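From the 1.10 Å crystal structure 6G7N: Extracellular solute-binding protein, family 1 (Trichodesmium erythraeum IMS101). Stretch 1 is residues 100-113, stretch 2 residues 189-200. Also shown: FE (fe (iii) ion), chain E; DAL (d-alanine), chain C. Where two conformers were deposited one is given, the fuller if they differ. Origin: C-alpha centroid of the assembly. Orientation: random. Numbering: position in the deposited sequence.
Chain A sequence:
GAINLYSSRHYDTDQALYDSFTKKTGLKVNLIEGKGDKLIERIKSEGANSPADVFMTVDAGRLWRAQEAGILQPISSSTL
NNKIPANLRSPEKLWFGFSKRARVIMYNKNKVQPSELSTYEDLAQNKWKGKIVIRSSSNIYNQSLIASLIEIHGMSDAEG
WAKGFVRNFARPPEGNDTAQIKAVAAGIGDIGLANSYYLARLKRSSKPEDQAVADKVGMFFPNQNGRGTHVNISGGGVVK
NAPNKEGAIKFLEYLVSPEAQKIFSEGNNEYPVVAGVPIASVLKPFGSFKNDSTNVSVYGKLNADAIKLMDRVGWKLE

Stretch 1 (100-113) KRARVIMYNKNKVQ
Stretch 2 189-200: GDIGLANSYYLA

Residues 100-108 form an extended strand that runs antiparallel to strand 191-195, with an angle of 143° between their N-to-C directions and a closest axial approach of 4.5 Å. The second strand leads directly into a helix that reaches Ala200 and continues beyond it, lying nearly perpendicular to the first strand (92°). Together the two stretches bury 983 Å².

Lys100 (phi/psi -128/141) points away from the partner strand and makes no contact with it. Arg101 (-125/158; chi1 p, chi2 -92°, chi3 m) points toward it and carries its guanidinium to the iron site. NH1 donates a hydrogen bond to O of the bound D-alanine at 2.9 Å, near the guanidinium plane, while Tyr197 CE2 lies over one face of the group. Arg101 NH2 is 3.1 Å from Tyr197 OH, which, like Tyr198 OH, coordinates Fe(III) at 2.0 Å; D-alanine chelates the same ion through N (2.2 Å) and O (2.1 Å). Tyr197 (chi1 p, chi2 86°) is also held by Asn195, whose ND2 donates to Tyr197 OH at 3.0 Å.

Ala102 (-122/139) meets the strand-to-helix junction through a reciprocal pair: its N donates to Ser196 OG at 3.2 Å, and Ser196 N donates to Ala102 O at 2.9 Å. The p rotamer of Ser196 brings its hydroxyl to the strand backbone.

From here the ladder is regular. Arg103 (-97/110) forms a non-hydrogen-bonded pair with Asn195, CA to CA 4.4 Å. Its extended t,t,t side chain curls back at chi4 = 76°, so that NH1 makes a weak hydrogen bond to Asn195 OD1 at 2.9 Å; Asn195 is m, with chi2 -17°. Leu193 O and Ala194 N lie over one face of this guanidinium. Val104 (-120/169; m) pairs with Ala194 by two hydrogen bonds, Val104 N to Ala194 O at 3.0 Å and Ala194 N to Val104 O at 3.2 Å.

Ile105 (-90/118; m,t) shares a face with Arg103 and Tyr107 and packs its CG1 3.7 Å from Leu193 CD2. On the other face, with Val104, lies Met106 (-92/130; m,m,t), the residue most covered by the partner stretch. Its CG is 4.0 Å from Ala194 CB, and its CE continues to 3.8 Å from Leu199 CB, linking the sheet to the helix. Its backbone closes a pair with Gly192, N to O and O to N both 2.8 Å.

Tyr107 (-132/145; p) lies opposite Ile191, CA to CA 4.4 Å; its CB contacts Ile191 CG2 at 3.9 Å, but its ring leads away. Asn108 (-73/118; t) ends the ladder, its N donating to Asp190 O at 2.9 Å.

Residues 109-111 adopt helical phi/psi and turn the chain, with Val112 N donating to Asn108 O at 2.9 Å and Lys111 N to Asn108 OD1 at 2.9 Å. The turn returns Val112 (-131/122; t) to the contact, its CG2 4.0 Å from Ile191 CG2. Gln113 is out of reach.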

ATOM      1  N   LYS A 100       2.649   4.922  -4.435  1.00  9.71           N
ATOM      2  CA  LYS A 100       3.292   4.475  -3.218  1.00 10.42           C
ATOM      3  C   LYS A 100       2.562   5.012  -1.997  1.00  9.84           C
ATOM      4  O   LYS A 100       2.140   6.168  -1.954  1.00 10.47           O
ATOM      5  CB  LYS A 100       4.771   5.020  -3.224  1.00 14.43           C
ATOM      6  CG  LYS A 100       5.639   4.856  -2.028  1.00 14.84           C
ATOM      7  CD  LYS A 100       7.002   5.411  -2.414  1.00 14.57           C
ATOM      8  CE  LYS A 100       7.171   6.919  -2.587  1.00 14.60           C
ATOM      9  NZ  LYS A 100       8.612   7.269  -2.674  1.00 14.27           N
ATOM     10  N   ARG A 101       2.471   4.156  -0.979  1.00  9.67           N
ATOM     11  CA  ARG A 101       1.918   4.501   0.334  1.00  9.46           C
ATOM     12  C   ARG A 101       2.957   4.155   1.390  1.00  9.51           C
ATOM     13  O   ARG A 101       3.821   3.335   1.188  1.00 10.72           O
ATOM     14  CB  ARG A 101       0.576   3.804   0.588  1.00 10.35           C
ATOM     15  CG  ARG A 101       0.597   2.263   0.525  1.00 10.34           C
ATOM     16  CD  ARG A 101       0.283   1.662  -0.841  1.00 10.26           C
ATOM     17  NE  ARG A 101      -1.009   2.031  -1.387  1.00 10.33           N
ATOM     18  CZ  ARG A 101      -2.194   1.600  -0.925  1.00 10.50           C
ATOM     19  NH1 ARG A 101      -3.301   2.083  -1.443  1.00 11.40           N
ATOM     20  NH2 ARG A 101      -2.276   0.720   0.067  1.00 11.19           N
ATOM     21  N   ALA A 102       2.845   4.777   2.554  1.00  9.69           N
ATOM     22  CA  ALA A 102       3.726   4.468   3.702  1.00  9.96           C
ATOM     23  C   ALA A 102       2.878   4.036   4.878  1.00  9.64           C
ATOM     24  O   ALA A 102       1.821   4.608   5.130  1.00 10.47           O
ATOM     25  CB  ALA A 102       4.550   5.692   4.096  1.00 11.23           C
ATOM     26  N   ARG A 103       3.336   3.007   5.608  1.00  9.58           N
ATOM     27  CA  ARG A 103       2.639   2.589   6.818  1.00 10.03           C
ATOM     28  C   ARG A 103       3.357   3.255   7.989  1.00  9.92           C
ATOM     29  O   ARG A 103       4.514   2.955   8.278  1.00 11.02           O
ATOM     30  CB  ARG A 103       2.526   1.064   6.934  1.00 10.41           C
ATOM     31  CG  ARG A 103       1.483   0.616   7.963  1.00 10.83           C
ATOM     32  CD  ARG A 103       0.850  -0.721   7.603  1.00 10.61           C
ATOM     33  NE  ARG A 103      -0.310  -1.067   8.418  1.00 10.97           N
ATOM     34  CZ  ARG A 103      -1.522  -0.518   8.260  1.00 10.57           C
ATOM     35  NH1 ARG A 103      -1.755   0.404   7.340  1.00 10.55           N
ATOM     36  NH2 ARG A 103      -2.530  -0.908   9.044  1.00 11.65           N
ATOM     37  N   VAL A 104       2.661   4.216   8.599  1.00  9.62           N
ATOM     38  CA  VAL A 104       3.258   5.200   9.483  1.00 10.40           C
ATOM     39  C   VAL A 104       2.659   5.134  10.868  1.00  9.66           C
ATOM     40  O   VAL A 104       1.619   4.512  11.090  1.00 10.42           O
ATOM     41  CB  VAL A 104       3.117   6.612   8.893  1.00 11.85           C
ATOM     42  CG1 VAL A 104       3.822   6.669   7.539  1.00 13.25           C
ATOM     43  CG2 VAL A 104       1.647   7.019   8.790  1.00 13.58           C
ATOM     44  N   ILE A 105       3.326   5.850  11.797  1.00 10.60           N
ATOM     45  CA  ILE A 105       2.782   6.021  13.149  1.00 10.70           C
ATOM     46  C   ILE A 105       1.923   7.279  13.146  1.00 11.23           C
ATOM     47  O   ILE A 105       2.399   8.395  12.870  1.00 13.81           O
ATOM     48  CB  ILE A 105       3.879   6.118  14.206  1.00 12.27           C
ATOM     49  CG1 ILE A 105       4.687   4.818  14.283  1.00 12.50           C
ATOM     50  CG2 ILE A 105       3.264   6.406  15.579  1.00 14.22           C
ATOM     51  CD1 ILE A 105       5.983   4.930  15.058  1.00 13.94           C
ATOM     52  N   MET A 106       0.638   7.095  13.429  1.00 11.27           N
ATOM     53  CA  MET A 106      -0.311   8.198  13.640  1.00 12.03           C
ATOM     54  C   MET A 106      -0.313   8.495  15.132  1.00 12.95           C
ATOM     55  O   MET A 106      -0.416   7.557  15.947  1.00 15.26           O
ATOM     56  CB  MET A 106      -1.708   7.779  13.196  1.00 13.21           C
ATOM     57  CG  MET A 106      -1.799   7.347  11.734  1.00 13.66           C
ATOM     58  SD  MET A 106      -1.514   8.745  10.611  1.00 16.09           S
ATOM     59  CE  MET A 106      -1.719   7.916   9.011  1.00 12.97           C
ATOM     60  N   TYR A 107      -0.160   9.773  15.515  1.00 12.82           N
ATOM     61  CA  TYR A 107      -0.030  10.099  16.934  1.00 13.20           C
ATOM     62  C   TYR A 107      -0.942  11.244  17.331  1.00 13.45           C
ATOM     63  O   TYR A 107      -1.216  12.162  16.562  1.00 14.07           O
ATOM     64  CB  TYR A 107       1.411  10.420  17.329  1.00 13.90           C
ATOM     65  CG  TYR A 107       2.037  11.604  16.632  1.00 14.70           C
ATOM     66  CD1 TYR A 107       2.664  11.483  15.399  1.00 15.37           C
ATOM     67  CD2 TYR A 107       2.018  12.882  17.230  1.00 16.87           C
ATOM     68  CE1 TYR A 107       3.232  12.572  14.761  1.00 16.46           C
ATOM     69  CE2 TYR A 107       2.579  13.973  16.574  1.00 18.61           C
ATOM     70  CZ  TYR A 107       3.194  13.820  15.344  1.00 18.99           C
ATOM     71  OH  TYR A 107       3.754  14.896  14.700  1.00 23.93           O
ATOM     72  N   ASN A 108      -1.458  11.163  18.554  1.00 13.85           N
ATOM     73  CA  ASN A 108      -2.284  12.242  19.108  1.00 14.41           C
ATOM     74  C   ASN A 108      -1.354  13.413  19.449  1.00 14.99           C
ATOM     75  O   ASN A 108      -0.472  13.285  20.297  1.00 16.30           O
ATOM     76  CB  ASN A 108      -3.020  11.748  20.332  1.00 15.52           C
ATOM     77  CG  ASN A 108      -3.909  12.810  20.923  1.00 16.39           C
ATOM     78  OD1 ASN A 108      -3.433  13.737  21.560  1.00 18.30           O
ATOM     79  ND2 ASN A 108      -5.201  12.689  20.679  1.00 17.98           N
ATOM     80  N   LYS A 109      -1.574  14.556  18.801  1.00 15.61           N
ATOM     81  CA  LYS A 109      -0.683  15.700  18.961  1.00 16.80           C
ATOM     82  C   LYS A 109      -0.663  16.278  20.383  1.00 18.34           C
ATOM     83  O   LYS A 109       0.353  16.817  20.817  1.00 20.33           O
ATOM     84  CB  LYS A 109      -1.013  16.801  17.957  1.00 18.29           C
ATOM     85  CG  LYS A 109      -0.758  16.431  16.502  1.00 19.46           C
ATOM     86  CD  LYS A 109      -0.896  17.653  15.606  1.00 24.22           C
ATOM     87  CE  LYS A 109      -0.549  17.314  14.169  1.00 24.99           C
ATOM     88  NZ  LYS A 109      -0.477  18.519  13.272  1.00 29.41           N
ATOM     89  N   ASN A 110      -1.785  16.164  21.092  1.00 17.96           N
ATOM     90  CA  ASN A 110      -1.885  16.629  22.465  0.50 19.08           C
ATOM     91  C   ASN A 110      -1.066  15.744  23.412  1.00 18.45           C
ATOM     92  O   ASN A 110      -0.426  16.249  24.351  1.00 23.57           O
ATOM     93  CB  ASN A 110      -3.364  16.628  22.876  0.50 20.64           C
ATOM     94  CG  ASN A 110      -3.607  17.328  24.178  0.50 23.43           C
ATOM     95  OD1 ASN A 110      -3.178  18.455  24.365  0.50 27.01           O
ATOM     96  ND2 ASN A 110      -4.294  16.657  25.089  0.50 28.44           N
ATOM     97  N   LYS A 111      -1.097  14.424  23.184  1.00 18.50           N
ATOM     98  CA  LYS A 111      -0.531  13.472  24.146  0.50 18.14           C
ATOM     99  C   LYS A 111       0.901  13.029  23.818  1.00 18.48           C
ATOM    100  O   LYS A 111       1.604  12.550  24.713  1.00 20.32           O
ATOM    101  CB  LYS A 111      -1.443  12.245  24.291  0.50 20.43           C
ATOM    102  CG  LYS A 111      -2.892  12.548  24.672  0.50 22.20           C
ATOM    103  CD  LYS A 111      -3.043  13.206  26.014  0.50 25.81           C
ATOM    104  CE  LYS A 111      -2.837  12.188  27.109  0.50 26.39           C
ATOM    105  NZ  LYS A 111      -3.185  12.788  28.425  0.50 27.12           N
ATOM    106  N   VAL A 112       1.325  13.157  22.552  1.00 16.94           N
ATOM    107  CA  VAL A 112       2.579  12.589  22.075  1.00 16.23           C
ATOM    108  C   VAL A 112       3.377  13.635  21.308  1.00 16.82           C
ATOM    109  O   VAL A 112       2.903  14.168  20.303  1.00 18.85           O
ATOM    110  CB  VAL A 112       2.308  11.383  21.154  1.00 16.15           C
ATOM    111  CG1 VAL A 112       3.608  10.766  20.630  1.00 16.22           C
ATOM    112  CG2 VAL A 112       1.529  10.300  21.881  1.00 18.07           C
ATOM    113  N   GLN A 113       4.594  13.899  21.764  1.00 17.66           N
ATOM    114  CA  GLN A 113       5.543  14.727  21.013  1.00 19.16           C
ATOM    115  C   GLN A 113       6.299  13.837  20.038  1.00 17.80           C
ATOM    116  O   GLN A 113       6.612  12.698  20.373  1.00 17.57           O
ATOM    117  CB  GLN A 113       6.520  15.398  21.976  1.00 21.90           C
ATOM    118  CG  GLN A 113       5.865  16.316  23.013  1.00 25.60           C
ATOM    119  CD  GLN A 113       5.013  17.379  22.376  1.00 29.28           C
ATOM    120  OE1 GLN A 113       3.810  17.477  22.647  1.00 34.91           O
ATOM    121  NE2 GLN A 113       5.611  18.145  21.476  1.00 30.35           N
ATOM    122  N   GLY A 189      -6.556   5.538  21.901  1.00 17.02           N
ATOM    123  CA  GLY A 189      -5.135   5.257  21.882  1.00 16.66           C
ATOM    124  C   GLY A 189      -4.374   6.560  21.788  1.00 15.32           C
ATOM    125  O   GLY A 189      -4.953   7.593  21.378  1.00 17.12           O
ATOM    126  N   ASP A 190      -3.075   6.530  22.117  1.00 14.40           N
ATOM    127  CA  ASP A 190      -2.214   7.682  21.853  1.00 15.02           C
ATOM    128  C   ASP A 190      -1.519   7.579  20.501  1.00 13.44           C
ATOM    129  O   ASP A 190      -1.148   8.607  19.935  1.00 14.05           O
ATOM    130  CB  ASP A 190      -1.184   7.893  22.972  1.00 17.30           C
ATOM    131  CG  ASP A 190      -1.800   8.386  24.276  1.00 20.84           C
ATOM    132  OD1 ASP A 190      -2.969   8.822  24.298  1.00 23.93           O
ATOM    133  OD2 ASP A 190      -1.072   8.308  25.276  1.00 24.34           O
ATOM    134  N   ILE A 191      -1.276   6.356  20.023  1.00 12.67           N
ATOM    135  CA  ILE A 191      -0.632   6.134  18.736  1.00 13.37           C
ATOM    136  C   ILE A 191      -1.328   4.975  18.043  1.00 12.57           C
ATOM    137  O   ILE A 191      -1.981   4.135  18.665  1.00 12.87           O
ATOM    138  CB  ILE A 191       0.897   5.895  18.858  1.00 14.25           C
ATOM    139  CG1 ILE A 191       1.190   4.619  19.632  1.00 14.39           C
ATOM    140  CG2 ILE A 191       1.611   7.103  19.438  1.00 15.42           C
ATOM    141  CD1 ILE A 191       2.665   4.243  19.607  1.00 15.86           C
ATOM    142  N   GLY A 192      -1.164   4.928  16.727  1.00 12.47           N
ATOM    143  CA  GLY A 192      -1.647   3.807  15.935  1.00 13.56           C
ATOM    144  C   GLY A 192      -0.845   3.665  14.688  1.00 11.69           C
ATOM    145  O   GLY A 192      -0.009   4.508  14.397  1.00 12.68           O
ATOM    146  N   LEU A 193      -1.066   2.561  13.964  1.00 11.51           N
ATOM    147  CA  LEU A 193      -0.459   2.382  12.639  1.00 11.11           C
ATOM    148  C   LEU A 193      -1.548   2.473  11.592  1.00 10.82           C
ATOM    149  O   LEU A 193      -2.630   1.907  11.752  1.00 11.97           O
ATOM    150  CB  LEU A 193       0.276   1.045  12.507  1.00 12.98           C
ATOM    151  CG  LEU A 193       1.498   0.824  13.371  1.00 13.69           C
ATOM    152  CD1 LEU A 193       2.269  -0.466  13.086  1.00 17.05           C
ATOM    153  CD2 LEU A 193       2.528   1.940  13.262  1.00 18.80           C
ATOM    154  N   ALA A 194      -1.255   3.196  10.515  1.00 10.09           N
ATOM    155  CA  ALA A 194      -2.189   3.334   9.387  1.00 10.37           C
ATOM    156  C   ALA A 194      -1.398   3.776   8.172  1.00  9.55           C
ATOM    157  O   ALA A 194      -0.283   4.271   8.296  1.00 10.75           O
ATOM    158  CB  ALA A 194      -3.307   4.312   9.699  1.00 11.34           C
ATOM    159  N   ASN A 195      -2.018   3.650   6.999  1.00  9.64           N
ATOM    160  CA  ASN A 195      -1.376   4.151   5.788  1.00 10.19           C
ATOM    161  C   ASN A 195      -1.528   5.675   5.701  1.00  9.81           C
ATOM    162  O   ASN A 195      -2.573   6.233   6.047  1.00 10.44           O
ATOM    163  CB  ASN A 195      -1.946   3.478   4.535  1.00 10.74           C
ATOM    164  CG  ASN A 195      -1.538   2.025   4.366  1.00  9.58           C
ATOM    165  OD1 ASN A 195      -0.573   1.557   4.991  1.00 10.53           O
ATOM    166  ND2 ASN A 195      -2.261   1.311   3.509  1.00 10.86           N
ATOM    167  N   SER A 196      -0.483   6.294   5.162  1.00 10.27           N
ATOM    168  CA  SER A 196      -0.361   7.736   5.030  1.00 11.56           C
ATOM    169  C   SER A 196      -1.580   8.396   4.375  1.00 11.18           C
ATOM    170  O   SER A 196      -2.040   9.463   4.824  1.00 12.20           O
ATOM    171  CB  SER A 196       0.918   8.015   4.201  1.00 11.43           C
ATOM    172  OG  SER A 196       0.953   7.273   2.974  1.00 12.10           O
ATOM    173  N   TYR A 197      -2.080   7.787   3.299  1.00 10.58           N
ATOM    174  CA  TYR A 197      -3.140   8.393   2.526  1.00 11.00           C
ATOM    175  C   TYR A 197      -4.451   8.507   3.286  1.00 11.17           C
ATOM    176  O   TYR A 197      -5.307   9.304   2.890  1.00 12.28           O
ATOM    177  CB  TYR A 197      -3.321   7.672   1.169  1.00 11.24           C
ATOM    178  CG  TYR A 197      -3.655   6.218   1.276  1.00 10.48           C
ATOM    179  CD1 TYR A 197      -4.951   5.768   1.432  1.00 11.67           C
ATOM    180  CD2 TYR A 197      -2.655   5.254   1.221  1.00 10.36           C
ATOM    181  CE1 TYR A 197      -5.235   4.408   1.527  1.00 11.92           C
ATOM    182  CE2 TYR A 197      -2.928   3.895   1.328  1.00 10.44           C
ATOM    183  CZ  TYR A 197      -4.216   3.455   1.526  1.00 10.64           C
ATOM    184  OH  TYR A 197      -4.476   2.125   1.703  1.00 11.65           O
ATOM    185  N   TYR A 198      -4.648   7.736   4.356  1.00 10.92           N
ATOM    186  CA  TYR A 198      -5.892   7.849   5.119  1.00 11.57           C
ATOM    187  C   TYR A 198      -5.933   9.148   5.925  1.00 11.85           C
ATOM    188  O   TYR A 198      -7.014   9.713   6.131  1.00 13.24           O
ATOM    189  CB  TYR A 198      -6.134   6.630   6.023  1.00 11.49           C
ATOM    190  CG  TYR A 198      -6.436   5.366   5.267  1.00 11.56           C
ATOM    191  CD1 TYR A 198      -7.587   5.235   4.503  1.00 13.43           C
ATOM    192  CD2 TYR A 198      -5.548   4.299   5.282  1.00 11.83           C
ATOM    193  CE1 TYR A 198      -7.848   4.079   3.810  1.00 13.80           C
ATOM    194  CE2 TYR A 198      -5.805   3.141   4.574  1.00 12.22           C
ATOM    195  CZ  TYR A 198      -6.949   3.036   3.825  1.00 13.30           C
ATOM    196  OH  TYR A 198      -7.196   1.895   3.097  1.00 15.58           O
ATOM    197  N   LEU A 199      -4.787   9.620   6.414  1.00 11.59           N
ATOM    198  CA  LEU A 199      -4.779  10.908   7.087  1.00 12.23           C
ATOM    199  C   LEU A 199      -4.984  12.035   6.074  1.00 12.70           C
ATOM    200  O   LEU A 199      -5.764  12.971   6.322  1.00 13.81           O
ATOM    201  CB  LEU A 199      -3.501  11.111   7.895  1.00 12.58           C
ATOM    202  CG  LEU A 199      -3.444  12.391   8.702  1.00 13.10           C
ATOM    203  CD1 LEU A 199      -4.568  12.503   9.742  1.00 14.93           C
ATOM    204  CD2 LEU A 199      -2.096  12.519   9.393  1.00 14.53           C
ATOM    205  N   ALA A 200      -4.293  11.938   4.936  1.00 13.29           N
ATOM    206  CA  ALA A 200      -4.505  12.894   3.854  1.00 13.58           C
ATOM    207  C   ALA A 200      -5.959  12.994   3.408  1.00 13.68           C
ATOM    208  O   ALA A 200      -6.475  14.080   3.116  1.00 16.11           O
ATOM    209  CB  ALA A 200      -3.586  12.572   2.710  1.00 15.03           C
TER
HETATM  210 FE    FE E 403      -6.260   1.262   1.459  1.00 13.05          FE
HETATM  211  N   DAL C 401      -8.131   0.488   0.540  0.80 20.99           N
HETATM  212  CA  DAL C 401      -8.313   1.182  -0.779  0.80 22.85           C
HETATM  213  CB  DAL C 401      -9.000   0.260  -1.774  0.80 27.91           C
HETATM  214  C   DAL C 401      -7.041   1.737  -1.332  0.80 18.87           C
HETATM  215  O   DAL C 401      -6.046   1.687  -0.581  0.80 16.87           O
HETATM  216  OXT DAL C 401      -7.059   2.213  -2.500  0.80 21.78           O